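Local atomic coordinates of Old Yellow Enzyme (Pichia, PDB entry 6AGZ), a protein that binds flavin mononucleotide in a TIM barrel and reduces the activated carbon-carbon double bonds of enone compounds asymmetrically, probably by way of the flavin. Residues K94-V97 and E98-K102. Residues are numbered along the deposited sequence; the frame is centred on the assembly and turned at random.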
loop_
_atom_site.group_PDB
_atom_site.type_symbol
_atom_site.label_atom_id
_atom_site.label_comp_id
_atom_site.label_asym_id
_atom_site.label_seq_id
_atom_site.Cartn_x
_atom_site.Cartn_y
_atom_site.Cartn_z
ATOM N N LYS A 94 22.712 -24.943 -19.723
ATOM C CA LYS A 94 23.216 -25.908 -18.752
ATOM C C LYS A 94 24.725 -25.778 -18.584
ATOM O O LYS A 94 25.239 -25.842 -17.461
ATOM C CB LYS A 94 22.846 -27.328 -19.181
ATOM C CG LYS A 94 23.254 -28.407 -18.186
ATOM C CD LYS A 94 22.913 -29.795 -18.707
ATOM C CE LYS A 94 23.032 -30.850 -17.615
ATOM N NZ LYS A 94 24.423 -30.996 -17.108
ATOM N N LYS A 95 25.450 -25.589 -19.688
ATOM C CA LYS A 95 26.895 -25.414 -19.587
ATOM C C LYS A 95 27.247 -24.118 -18.866
ATOM O O LYS A 95 28.181 -24.087 -18.050
ATOM C CB LYS A 95 27.524 -25.458 -20.979
ATOM C CG LYS A 95 27.395 -26.820 -21.646
ATOM C CD LYS A 95 27.878 -26.802 -23.083
ATOM C CE LYS A 95 27.886 -28.206 -23.664
ATOM N NZ LYS A 95 28.574 -28.261 -24.981
ATOM N N ILE A 96 26.502 -23.040 -19.137
ATOM C CA ILE A 96 26.735 -21.792 -18.410
ATOM C C ILE A 96 26.527 -21.996 -16.912
ATOM O O ILE A 96 27.330 -21.536 -16.089
ATOM C CB ILE A 96 25.836 -20.668 -18.960
ATOM C CG1 ILE A 96 26.248 -20.299 -20.386
ATOM C CG2 ILE A 96 25.898 -19.444 -18.056
ATOM C CD1 ILE A 96 25.496 -19.113 -20.951
ATOM N N VAL A 97 25.457 -22.703 -16.538
ATOM C CA VAL A 97 25.180 -22.958 -15.126
ATOM C C VAL A 97 26.298 -23.777 -14.499
ATOM O O VAL A 97 26.753 -23.487 -13.385
ATOM C CB VAL A 97 23.819 -23.659 -14.966
ATOM C CG1 VAL A 97 23.585 -24.041 -13.516
ATOM C CG2 VAL A 97 22.708 -22.767 -15.458
ATOM N N GLU A 98 26.757 -24.816 -15.202
ATOM C CA GLU A 98 27.816 -25.662 -14.662
ATOM C C GLU A 98 29.096 -24.869 -14.440
ATOM O O GLU A 98 29.804 -25.085 -13.448
ATOM C CB GLU A 98 28.067 -26.846 -15.594
ATOM C CG GLU A 98 26.929 -27.853 -15.623
ATOM C CD GLU A 98 27.142 -28.946 -16.648
ATOM O OE1 GLU A 98 28.086 -28.828 -17.458
ATOM O OE2 GLU A 98 26.366 -29.923 -16.645
ATOM N N GLU A 99 29.408 -23.937 -15.344
ATOM C CA GLU A 99 30.592 -23.109 -15.137
ATOM C C GLU A 99 30.400 -22.147 -13.969
ATOM O O GLU A 99 31.320 -21.950 -13.167
ATOM C CB GLU A 99 30.936 -22.344 -16.413
ATOM C CG GLU A 99 32.012 -21.278 -16.233
ATOM C CD GLU A 99 33.398 -21.853 -15.989
ATOM O OE1 GLU A 99 33.564 -23.090 -16.051
ATOM O OE2 GLU A 99 34.329 -21.060 -15.734
ATOM N N VAL A 100 29.214 -21.541 -13.855
ATOM C CA VAL A 100 28.950 -20.625 -12.746
ATOM C C VAL A 100 29.089 -21.348 -11.410
ATOM O O VAL A 100 29.662 -20.812 -10.453
ATOM C CB VAL A 100 27.559 -19.980 -12.903
ATOM C CG1 VAL A 100 27.130 -19.308 -11.608
ATOM C CG2 VAL A 100 27.570 -18.974 -14.045
ATOM N N HIS A 101 28.575 -22.577 -11.325
ATOM C CA HIS A 101 28.669 -23.334 -10.080
ATOM C C HIS A 101 30.095 -23.803 -9.819
ATOM O O HIS A 101 30.535 -23.851 -8.663
ATOM C CB HIS A 101 27.710 -24.523 -10.112
ATOM C CG HIS A 101 26.274 -24.144 -9.931
ATOM N ND1 HIS A 101 25.235 -24.910 -10.416
ATOM C CD2 HIS A 101 25.702 -23.084 -9.312
ATOM C CE1 HIS A 101 24.086 -24.337 -10.106
ATOM N NE2 HIS A 101 24.341 -23.228 -9.436
ATOM N N LYS A 102 30.825 -24.169 -10.876
ATOM C CA LYS A 102 32.233 -24.516 -10.712
ATOM C C LYS A 102 33.015 -23.343 -10.135
ATOM O O LYS A 102 33.923 -23.527 -9.318
ATOM C CB LYS A 102 32.821 -24.954 -12.054
ATOM C CG LYS A 102 34.259 -25.446 -11.995
ATOM C CD LYS A 102 34.781 -25.746 -13.392
ATOM C CE LYS A 102 36.251 -26.128 -13.367
ATOM N NZ LYS A 102 36.827 -26.214 -14.739
#
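Four i to i+4 backbone hydrogen bonds join residues 94-97 to 98-102 within one continuous alpha-helix: Glu98 N to Lys94 O at 2.9 Å, the same step repeated from Glu99 to Lys95 and from Val100 to Ile96, and His101 N to Val97 O at 2.9 Å. One turn apart on the helix surface, Lys94 NZ and Glu98 OE2 form a salt bridge, but the two atoms are modelled too close together for their positions to be sure. His101 lies alongside Val97, its CG anti to its own carbonyl carbon (chi1 -75°), which sets the ring beside the valine; Val97 CG1 meets ring atom CE1 obliquely at 3.5 Å, while the imidazole NE2 is hydrogen-bonded to Asp182. A leucine in place of His101 has no ring nitrogen to offer and would probably leave the Asp182 carboxylate without this partner. Ile96 CG2 and Val100 CG2 approach more loosely, at 4.4 Å. In the beta-alpha-beta unit of the TIM barrel, helix 87-102 connects strands 63-70 and 106-112; Val97 and Val100 pack on Ile107 of the latter strand, and Ile96 and Val100 also meet helix 47-57, where Ser54 hydrogen-bonds Glu99 OE2, which also forms a salt bridge with Lys103.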